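PDB 4D3F: imine reductase from Bacillus cereus, which reduces imines to amines with NADPH as the hydride donor, probably working as a dimer whose subunits pack through their C-terminal helical domains. Local coordinates for the interface of chains A and B. Residues are numbered along the deposited sequence; one frame, centred on the assembly and turned at random. Chains: chain A/B, Imine reductase.

Contact 1: the interface of chains A and B. Residues chain A 197, 200-201, 204, 225-226; chain B 192-193, 196-197.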
ATOM      1  N   ALA A 197       3.825   1.275   0.740  1.00 20.06           N
ATOM      2  CA  ALA A 197       2.959   0.124   1.086  1.00 20.42           C
ATOM      3  C   ALA A 197       3.795  -1.018   1.653  1.00 23.40           C
ATOM      4  O   ALA A 197       3.409  -1.631   2.667  1.00 19.73           O
ATOM      5  CB  ALA A 197       2.188  -0.328  -0.100  1.00 21.55           C
ATOM      6  N   SER A 200       4.658  -0.163   5.136  1.00 20.10           N
ATOM      7  CA  SER A 200       3.469  -0.396   6.003  1.00 19.47           C
ATOM      8  C   SER A 200       3.326  -1.854   6.391  1.00 19.24           C
ATOM      9  O   SER A 200       2.951  -2.134   7.558  1.00 19.30           O
ATOM     10  CB  SER A 200       2.207   0.120   5.400  1.00 20.63           C
ATOM     11  OG  SER A 200       1.569  -0.682   4.418  1.00 21.63           O
ATOM     12  N   TYR A 201       3.639  -2.725   5.452  1.00 20.44           N
ATOM     13  CA  TYR A 201       3.660  -4.178   5.711  1.00 22.19           C
ATOM     14  C   TYR A 201       4.696  -4.523   6.778  1.00 23.46           C
ATOM     15  O   TYR A 201       4.417  -5.212   7.767  1.00 20.89           O
ATOM     16  CB  TYR A 201       3.855  -4.986   4.436  1.00 22.12           C
ATOM     17  CG  TYR A 201       4.288  -6.401   4.758  1.00 22.52           C
ATOM     18  CD1 TYR A 201       3.355  -7.364   5.224  1.00 25.32           C
ATOM     19  CD2 TYR A 201       5.615  -6.782   4.654  1.00 23.69           C
ATOM     20  CE1 TYR A 201       3.763  -8.646   5.546  1.00 23.26           C
ATOM     21  CE2 TYR A 201       6.048  -8.036   5.016  1.00 25.03           C
ATOM     22  CZ  TYR A 201       5.133  -8.978   5.471  1.00 28.86           C
ATOM     23  OH  TYR A 201       5.573 -10.272   5.797  1.00 29.33           O
ATOM     24  N   ALA A 204       3.403  -3.140  10.165  1.00 22.52           N
ATOM     25  CA  ALA A 204       2.304  -4.026  10.636  1.00 23.93           C
ATOM     26  C   ALA A 204       2.863  -5.354  11.180  1.00 24.30           C
ATOM     27  O   ALA A 204       2.447  -5.821  12.247  1.00 22.31           O
ATOM     28  CB  ALA A 204       1.367  -4.329   9.513  1.00 20.77           C
ATOM     29  N   MET A 225      -5.244  -8.305   2.087  1.00 23.74           N
ATOM     30  CA  MET A 225      -5.464  -6.827   2.138  1.00 25.65           C
ATOM     31  C   MET A 225      -4.897  -6.159   0.907  1.00 23.23           C
ATOM     32  O   MET A 225      -5.566  -5.307   0.301  1.00 24.29           O
ATOM     33  CB  MET A 225      -4.892  -6.263   3.397  1.00 25.48           C
ATOM     34  CG  MET A 225      -5.017  -4.748   3.487  1.00 25.43           C
ATOM     35  SD  MET A 225      -6.702  -4.138   3.335  1.00 26.33           S
ATOM     36  CE  MET A 225      -7.407  -4.486   4.953  1.00 27.44           C
ATOM     37  N   MET A 226      -3.642  -6.484   0.572  1.00 23.03           N
ATOM     38  CA  MET A 226      -3.017  -5.910  -0.623  1.00 23.67           C
ATOM     39  C   MET A 226      -3.796  -6.183  -1.839  1.00 23.40           C
ATOM     40  O   MET A 226      -4.012  -5.316  -2.669  1.00 22.30           O
ATOM     41  CB  MET A 226      -1.595  -6.407  -0.774  1.00 23.37           C
ATOM     42  CG  MET A 226      -0.735  -5.821   0.305  1.00 29.60           C
ATOM     43  SD  MET A 226       0.770  -6.748   0.563  1.00 38.21           S
ATOM     44  CE  MET A 226       1.607  -5.491   1.546  1.00 37.26           C
TER
ATOM     45  N   ASP B 192      -3.543  -0.814   9.341  1.00 20.03           N
ATOM     46  CA  ASP B 192      -2.199  -0.135   9.183  1.00 21.78           C
ATOM     47  C   ASP B 192      -1.812  -0.182   7.725  1.00 22.55           C
ATOM     48  O   ASP B 192      -1.543   0.872   7.111  1.00 21.37           O
ATOM     49  CB  ASP B 192      -1.213  -0.856  10.075  1.00 24.10           C
ATOM     50  CG  ASP B 192       0.095  -0.133  10.292  1.00 27.75           C
ATOM     51  OD1 ASP B 192       0.221   1.081   9.946  1.00 24.42           O
ATOM     52  OD2 ASP B 192       0.982  -0.861  10.843  1.00 28.74           O
ATOM     53  N   ILE B 193      -1.913  -1.340   7.106  1.00 20.52           N
ATOM     54  CA  ILE B 193      -1.611  -1.456   5.691  1.00 20.19           C
ATOM     55  C   ILE B 193      -2.624  -0.686   4.837  1.00 21.96           C
ATOM     56  O   ILE B 193      -2.283   0.083   3.906  1.00 20.70           O
ATOM     57  CB  ILE B 193      -1.549  -2.938   5.214  1.00 19.34           C
ATOM     58  CG1 ILE B 193      -0.387  -3.644   5.907  1.00 22.03           C
ATOM     59  CG2 ILE B 193      -1.430  -3.021   3.717  1.00 20.18           C
ATOM     60  CD1 ILE B 193      -0.318  -5.145   5.722  1.00 24.44           C
ATOM     61  N   THR B 196      -2.310   3.231   5.079  1.00 19.24           N
ATOM     62  CA  THR B 196      -0.988   3.734   4.641  1.00 20.88           C
ATOM     63  C   THR B 196      -0.882   3.559   3.138  1.00 19.89           C
ATOM     64  O   THR B 196      -0.462   4.428   2.408  1.00 18.94           O
ATOM     65  CB  THR B 196       0.158   3.069   5.421  1.00 21.04           C
ATOM     66  OG1 THR B 196      -0.046   3.222   6.823  1.00 20.22           O
ATOM     67  CG2 THR B 196       1.497   3.760   5.084  1.00 21.21           C
ATOM     68  N   ALA B 197      -1.210   2.385   2.631  1.00 19.24           N
ATOM     69  CA  ALA B 197      -1.159   2.124   1.200  1.00 19.12           C
ATOM     70  C   ALA B 197      -2.147   2.941   0.414  1.00 21.09           C
ATOM     71  O   ALA B 197      -1.786   3.450  -0.697  1.00 21.15           O
ATOM     72  CB  ALA B 197      -1.337   0.632   0.936  1.00 20.96           C
TER

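Contact 2: the interface of chains A and B. Residues chain A 218, 221-222, 225; chain B 152, 190, 193.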
ATOM      1  N   PHE A 218       0.763 -14.113   9.559  1.00 25.75           N
ATOM      2  CA  PHE A 218       0.250 -12.855   8.955  1.00 26.71           C
ATOM      3  C   PHE A 218       0.071 -12.938   7.476  1.00 26.76           C
ATOM      4  O   PHE A 218      -0.810 -12.278   6.912  1.00 27.85           O
ATOM      5  CB  PHE A 218       1.159 -11.706   9.364  1.00 25.97           C
ATOM      6  CG  PHE A 218       0.660 -10.310   8.987  1.00 28.48           C
ATOM      7  CD1 PHE A 218      -0.713  -9.973   9.003  1.00 23.74           C
ATOM      8  CD2 PHE A 218       1.575  -9.309   8.731  1.00 27.74           C
ATOM      9  CE1 PHE A 218      -1.155  -8.720   8.658  1.00 23.66           C
ATOM     10  CE2 PHE A 218       1.136  -8.008   8.446  1.00 27.22           C
ATOM     11  CZ  PHE A 218      -0.234  -7.717   8.421  1.00 23.81           C
ATOM     12  N   TYR A 221      -3.318 -12.777   5.468  1.00 25.39           N
ATOM     13  CA  TYR A 221      -4.069 -11.564   5.810  1.00 25.82           C
ATOM     14  C   TYR A 221      -3.422 -10.352   5.133  1.00 26.84           C
ATOM     15  O   TYR A 221      -4.138  -9.499   4.580  1.00 24.81           O
ATOM     16  CB  TYR A 221      -4.090 -11.407   7.313  1.00 26.80           C
ATOM     17  CG  TYR A 221      -4.777 -12.614   7.950  1.00 25.76           C
ATOM     18  CD1 TYR A 221      -6.127 -12.863   7.742  1.00 27.82           C
ATOM     19  CD2 TYR A 221      -4.072 -13.549   8.641  1.00 28.21           C
ATOM     20  CE1 TYR A 221      -6.767 -13.969   8.305  1.00 25.71           C
ATOM     21  CE2 TYR A 221      -4.712 -14.673   9.157  1.00 29.25           C
ATOM     22  CZ  TYR A 221      -6.054 -14.855   8.967  1.00 27.75           C
ATOM     23  OH  TYR A 221      -6.669 -15.978   9.505  1.00 28.48           O
ATOM     24  N   ALA A 222      -2.102 -10.230   5.261  1.00 26.99           N
ATOM     25  CA  ALA A 222      -1.382  -9.164   4.494  1.00 23.34           C
ATOM     26  C   ALA A 222      -1.670  -9.269   3.025  1.00 24.36           C
ATOM     27  O   ALA A 222      -1.984  -8.258   2.368  1.00 23.30           O
ATOM     28  CB  ALA A 222       0.123  -9.186   4.818  1.00 25.75           C
ATOM     29  N   MET A 225      -5.244  -8.305   2.087  1.00 23.74           N
ATOM     30  CA  MET A 225      -5.464  -6.827   2.138  1.00 25.65           C
ATOM     31  C   MET A 225      -4.897  -6.159   0.907  1.00 23.23           C
ATOM     32  O   MET A 225      -5.566  -5.307   0.301  1.00 24.29           O
ATOM     33  CB  MET A 225      -4.892  -6.263   3.397  1.00 25.48           C
ATOM     34  CG  MET A 225      -5.017  -4.748   3.487  1.00 25.43           C
ATOM     35  SD  MET A 225      -6.702  -4.138   3.335  1.00 26.33           S
ATOM     36  CE  MET A 225      -7.407  -4.486   4.953  1.00 27.44           C
TER
ATOM     37  N   TYR B 152     -12.851 -11.597  12.567  1.00 25.27           N
ATOM     38  CA  TYR B 152     -11.846 -12.195  13.403  1.00 27.46           C
ATOM     39  C   TYR B 152     -12.452 -12.364  14.791  1.00 23.83           C
ATOM     40  O   TYR B 152     -13.105 -11.488  15.283  1.00 24.69           O
ATOM     41  CB  TYR B 152     -10.629 -11.305  13.597  1.00 24.82           C
ATOM     42  CG  TYR B 152      -9.912 -10.958  12.326  1.00 24.46           C
ATOM     43  CD1 TYR B 152      -9.252 -11.937  11.597  1.00 28.17           C
ATOM     44  CD2 TYR B 152      -9.849  -9.647  11.884  1.00 26.42           C
ATOM     45  CE1 TYR B 152      -8.497 -11.611  10.498  1.00 27.62           C
ATOM     46  CE2 TYR B 152      -9.169  -9.333  10.698  1.00 29.13           C
ATOM     47  CZ  TYR B 152      -8.473 -10.313  10.059  1.00 28.71           C
ATOM     48  OH  TYR B 152      -7.833 -10.021   8.880  1.00 34.78           O
ATOM     49  N   GLN B 190      -4.102  -5.043   9.673  1.00 20.61           N
ATOM     50  CA  GLN B 190      -4.626  -4.911   8.335  1.00 23.37           C
ATOM     51  C   GLN B 190      -4.990  -3.465   8.035  1.00 22.14           C
ATOM     52  O   GLN B 190      -4.808  -3.004   6.911  1.00 20.14           O
ATOM     53  CB  GLN B 190      -5.836  -5.777   8.096  1.00 27.73           C
ATOM     54  CG  GLN B 190      -5.461  -7.198   7.748  1.00 36.05           C
ATOM     55  CD  GLN B 190      -6.704  -7.922   7.190  1.00 44.66           C
ATOM     56  OE1 GLN B 190      -7.882  -7.695   7.660  1.00 35.79           O
ATOM     57  NE2 GLN B 190      -6.488  -8.663   6.084  1.00 42.61           N
ATOM     58  N   ILE B 193      -1.913  -1.340   7.106  1.00 20.52           N
ATOM     59  CA  ILE B 193      -1.611  -1.456   5.691  1.00 20.19           C
ATOM     60  C   ILE B 193      -2.624  -0.686   4.837  1.00 21.96           C
ATOM     61  O   ILE B 193      -2.283   0.083   3.906  1.00 20.70           O
ATOM     62  CB  ILE B 193      -1.549  -2.938   5.214  1.00 19.34           C
ATOM     63  CG1 ILE B 193      -0.387  -3.644   5.907  1.00 22.03           C
ATOM     64  CG2 ILE B 193      -1.430  -3.021   3.717  1.00 20.18           C
ATOM     65  CD1 ILE B 193      -0.318  -5.145   5.722  1.00 24.44           C
TER

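Contact 3: the interface of chains A and B. Residues chain A 196, 200, 275-276, 279; chain B 192, 195-196, 199, 275.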
ATOM      1  N   THR A 196       6.036   2.763   0.035  1.00 19.95           N
ATOM      2  CA  THR A 196       5.263   3.203   1.177  1.00 19.42           C
ATOM      3  C   THR A 196       4.425   1.986   1.652  1.00 19.43           C
ATOM      4  O   THR A 196       4.286   1.745   2.824  1.00 19.89           O
ATOM      5  CB  THR A 196       4.344   4.382   0.817  1.00 19.93           C
ATOM      6  OG1 THR A 196       5.131   5.439   0.222  1.00 20.42           O
ATOM      7  CG2 THR A 196       3.701   4.890   2.060  1.00 20.01           C
ATOM      8  N   SER A 200       4.658  -0.163   5.136  1.00 20.10           N
ATOM      9  CA  SER A 200       3.469  -0.396   6.003  1.00 19.47           C
ATOM     10  C   SER A 200       3.326  -1.854   6.391  1.00 19.24           C
ATOM     11  O   SER A 200       2.951  -2.134   7.558  1.00 19.30           O
ATOM     12  CB  SER A 200       2.207   0.120   5.400  1.00 20.63           C
ATOM     13  OG  SER A 200       1.569  -0.682   4.418  1.00 21.63           O
ATOM     14  N   LEU A 275       5.706   6.302  10.943  1.00 20.45           N
ATOM     15  CA  LEU A 275       4.935   6.082   9.754  1.00 21.99           C
ATOM     16  C   LEU A 275       3.391   6.296  10.009  1.00 23.57           C
ATOM     17  O   LEU A 275       2.747   7.102   9.336  1.00 22.78           O
ATOM     18  CB  LEU A 275       5.278   4.737   9.201  1.00 22.21           C
ATOM     19  CG  LEU A 275       4.605   4.408   7.855  1.00 23.15           C
ATOM     20  CD1 LEU A 275       5.036   5.359   6.779  1.00 26.01           C
ATOM     21  CD2 LEU A 275       4.930   2.994   7.464  1.00 27.09           C
ATOM     22  N   PRO A 276       2.836   5.627  11.019  1.00 21.50           N
ATOM     23  CA  PRO A 276       1.414   5.938  11.233  1.00 21.68           C
ATOM     24  C   PRO A 276       1.142   7.315  11.764  1.00 22.97           C
ATOM     25  O   PRO A 276       0.057   7.852  11.474  1.00 22.83           O
ATOM     26  CB  PRO A 276       0.945   4.820  12.182  1.00 22.26           C
ATOM     27  CG  PRO A 276       2.188   4.502  12.948  1.00 23.28           C
ATOM     28  CD  PRO A 276       3.227   4.457  11.820  1.00 22.77           C
ATOM     29  N   VAL A 279       0.607   9.403   8.717  1.00 20.46           N
ATOM     30  CA  VAL A 279      -0.724   9.131   8.183  1.00 20.04           C
ATOM     31  C   VAL A 279      -1.779   9.897   8.992  1.00 19.58           C
ATOM     32  O   VAL A 279      -2.636  10.598   8.399  1.00 21.52           O
ATOM     33  CB  VAL A 279      -0.990   7.594   8.227  1.00 20.39           C
ATOM     34  CG1 VAL A 279      -2.395   7.234   7.812  1.00 24.97           C
ATOM     35  CG2 VAL A 279      -0.020   6.891   7.268  1.00 23.70           C
TER
ATOM     36  N   ASP B 192      -3.543  -0.814   9.341  1.00 20.03           N
ATOM     37  CA  ASP B 192      -2.199  -0.135   9.183  1.00 21.78           C
ATOM     38  C   ASP B 192      -1.812  -0.182   7.725  1.00 22.55           C
ATOM     39  O   ASP B 192      -1.543   0.872   7.111  1.00 21.37           O
ATOM     40  CB  ASP B 192      -1.213  -0.856  10.075  1.00 24.10           C
ATOM     41  CG  ASP B 192       0.095  -0.133  10.292  1.00 27.75           C
ATOM     42  OD1 ASP B 192       0.221   1.081   9.946  1.00 24.42           O
ATOM     43  OD2 ASP B 192       0.982  -0.861  10.843  1.00 28.74           O
ATOM     44  N   TRP B 195      -4.719   1.905   5.322  1.00 18.08           N
ATOM     45  CA  TRP B 195      -4.711   3.379   5.304  1.00 19.79           C
ATOM     46  C   TRP B 195      -3.386   3.894   4.731  1.00 22.69           C
ATOM     47  O   TRP B 195      -3.360   4.912   3.981  1.00 20.71           O
ATOM     48  CB  TRP B 195      -4.926   3.940   6.647  1.00 20.44           C
ATOM     49  CG  TRP B 195      -6.317   3.783   7.146  1.00 22.32           C
ATOM     50  CD1 TRP B 195      -6.683   3.124   8.289  1.00 25.44           C
ATOM     51  CD2 TRP B 195      -7.503   4.254   6.551  1.00 21.81           C
ATOM     52  NE1 TRP B 195      -8.036   3.192   8.461  1.00 27.30           N
ATOM     53  CE2 TRP B 195      -8.579   3.874   7.423  1.00 24.47           C
ATOM     54  CE3 TRP B 195      -7.790   4.991   5.400  1.00 21.06           C
ATOM     55  CZ2 TRP B 195      -9.877   4.176   7.155  1.00 26.32           C
ATOM     56  CZ3 TRP B 195      -9.109   5.334   5.151  1.00 27.39           C
ATOM     57  CH2 TRP B 195     -10.144   4.925   6.037  1.00 25.51           C
ATOM     58  N   THR B 196      -2.310   3.231   5.079  1.00 19.24           N
ATOM     59  CA  THR B 196      -0.988   3.734   4.641  1.00 20.88           C
ATOM     60  C   THR B 196      -0.882   3.559   3.138  1.00 19.89           C
ATOM     61  O   THR B 196      -0.462   4.428   2.408  1.00 18.94           O
ATOM     62  CB  THR B 196       0.158   3.069   5.421  1.00 21.04           C
ATOM     63  OG1 THR B 196      -0.046   3.222   6.823  1.00 20.22           O
ATOM     64  CG2 THR B 196       1.497   3.760   5.084  1.00 21.21           C
ATOM     65  N   LEU B 199      -3.285   5.941   1.261  1.00 18.37           N
ATOM     66  CA  LEU B 199      -2.800   7.307   1.196  1.00 18.38           C
ATOM     67  C   LEU B 199      -1.615   7.412   0.172  1.00 19.95           C
ATOM     68  O   LEU B 199      -1.446   8.469  -0.475  1.00 19.05           O
ATOM     69  CB  LEU B 199      -2.328   7.827   2.541  1.00 21.59           C
ATOM     70  CG  LEU B 199      -3.219   8.824   3.252  1.00 31.92           C
ATOM     71  CD1 LEU B 199      -4.604   8.243   3.352  1.00 38.53           C
ATOM     72  CD2 LEU B 199      -2.606   9.192   4.592  1.00 32.46           C
ATOM     73  N   LEU B 275       4.633  12.433   3.504  1.00 21.85           N
ATOM     74  CA  LEU B 275       4.578  10.976   3.459  1.00 21.57           C
ATOM     75  C   LEU B 275       5.897  10.313   2.877  1.00 21.73           C
ATOM     76  O   LEU B 275       6.519   9.497   3.542  1.00 21.61           O
ATOM     77  CB  LEU B 275       3.343  10.530   2.702  1.00 23.71           C
ATOM     78  CG  LEU B 275       3.027   9.013   2.677  1.00 24.33           C
ATOM     79  CD1 LEU B 275       2.828   8.458   4.089  1.00 25.11           C
ATOM     80  CD2 LEU B 275       1.789   8.734   1.838  1.00 27.18           C
TER

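Contact 1: the interface of chains A and B
The hydroxyl oxygen OG of A:Ser200 is held within its own chain by a hydrogen bond to the carbonyl oxygen O of A:Ala197, 2.7 Å away, and its far side lies against the start of the B:Ile193 side chain. The C=O...OG angle is 124°, with OG tilted modestly from the carbonyl plane. With chi1 at 81°, OG sits between the backbone N and the carbonyl carbon, where it can turn back to the preceding turn of helix 182-210. Across the interface OG packs 3.5 Å from CA of B:Ile193. The CB of A:Ser200 takes a different neighbour, the CB of B:Thr196 at 3.6 Å. B:Thr196 likewise turns its hydroxyl back into its own helix: its OG1 bonds to O of B:Asp192 at 2.8 Å, which leaves CB and the methyl CG2 to face chain A. B:Ile193, which has 72 Å² hidden here, fills the groove between helices 182-210 and 215-242 of chain A. Its CG1 branch runs by the backbone of A:Tyr201 and the methyl of A:Ala204, while CG2 meets CG of A:Met225 at 4.0 Å as the two side chains slide past each other in opposite directions. These helices of the C-terminal region probably form the dimer interface. The small alanines probably allow the close approach of the paired helices, with CB of A:Ala197 3.8 Å from CB of B:Ala197.

Contact 2: the interface of chains A and B
B:Gln190 reaches across to helix 215-242 of chain A and donates NE2 to the backbone carbonyl O of A:Tyr221, a hydrogen bond of 2.9 Å. The bond is fairly straight, 157° at the hydrogen. The acceptor lies in the amide plane of the glutamine, but the donor stands above the carbonyl plane of A:Tyr221, so the alignment is good on the amide side and oblique on the carbonyl side. CG of B:Gln190 lies opposite its own carbonyl carbon (chi1 -83°) and the chain extends beyond it, which carries the amide to the neighbouring helix. OE1 accepts a 2.6 Å hydrogen bond from the phenol OH of B:Tyr152, which stands steeply above the amide's carbonyl plane and probably helps set its orientation. The bent chain of A:Met225 crosses the glutamine obliquely and puts CE against CB of B:Gln190 at 3.7 Å. This core hides 54 Å² of B:Gln190 and 42 Å² of A:Met225; the margins bury far less, 16 Å² of B:Tyr152 and 8 Å² of A:Phe218. B:Tyr152 meets A:Tyr221 edge-to-face, planes at 66°, its CE1 and phenol oxygen near CD1 and CE1 of A:Tyr221, whose CD1 lies in plane at the B:Tyr152 ring edge. At the opposite margin, CD1 of B:Ile193 approaches CZ of A:Phe218 at 3.7 Å. The site joins chain A's helix 215-242 to helix 182-210 and strand 149-155 of chain B.

Contact 3: the interface of chains A and B
Helix 274-287 of chain A, part of what is probably the dimer interface of the C-terminal region, lays A:Val279 against helix 182-210 of chain B, where its two methyls straddle successive turns at B:Thr196 and B:Leu199. CG2 of the valine comes within 3.7 Å of OG1 of B:Thr196, the two side chains crossing at about a right angle. The hydroxyl bonds back to its own helix, and the valine methyl packs against it. The other methyl, CG1, rests on CD2 of B:Leu199 at 3.8 Å. A chi1 of 175° sets CG1 opposite the backbone N, towards B:Leu199, with CG2 beside that N, towards B:Thr196. This wedge hides 62 Å² of A:Val279, nearly matching the 63 Å² hidden on B:Thr196, which is pressed from other directions by A:Ser200 and A:Thr196. A lighter rim surrounds the pair: A:Leu275 brings its CG to 4.2 Å from CG2 of B:Thr196, and A:Pro276 and B:Trp195 add small areas. The reciprocal leucine does the same job in the other direction: its CG lies opposite the backbone N (chi1 -174°), which brings CD1 of B:Leu275 to 4.2 Å from CG2 of A:Thr196. Such near-equal twins are what a two-fold interface should give. The two equivalent threonines also meet each other through their methyls, CG2 of A:Thr196 to CG2 of B:Thr196, at 3.9 Å.

Contact 1 lies between the others, with its C-alpha centre about 8 Å from that of contact 2 and about 7 Å from that of contact 3, whereas contacts 2 and 3 are about 14 Å apart. It shares A:Met225 and B:Ile193 with contact 2, and A:Ser200, B:Asp192 and B:Thr196 with contact 3. Helix 182-210 of chain B runs through all three, meeting chain A's helix 215-242 in contact 2, 182-210 and 215-242 in contact 1, and 182-210 and 274-287 in contact 3. The shared residues make the patches continuous and the two-fold doubles each, giving a largely helical interface, consistent with the intertwined dimers of imine reductases.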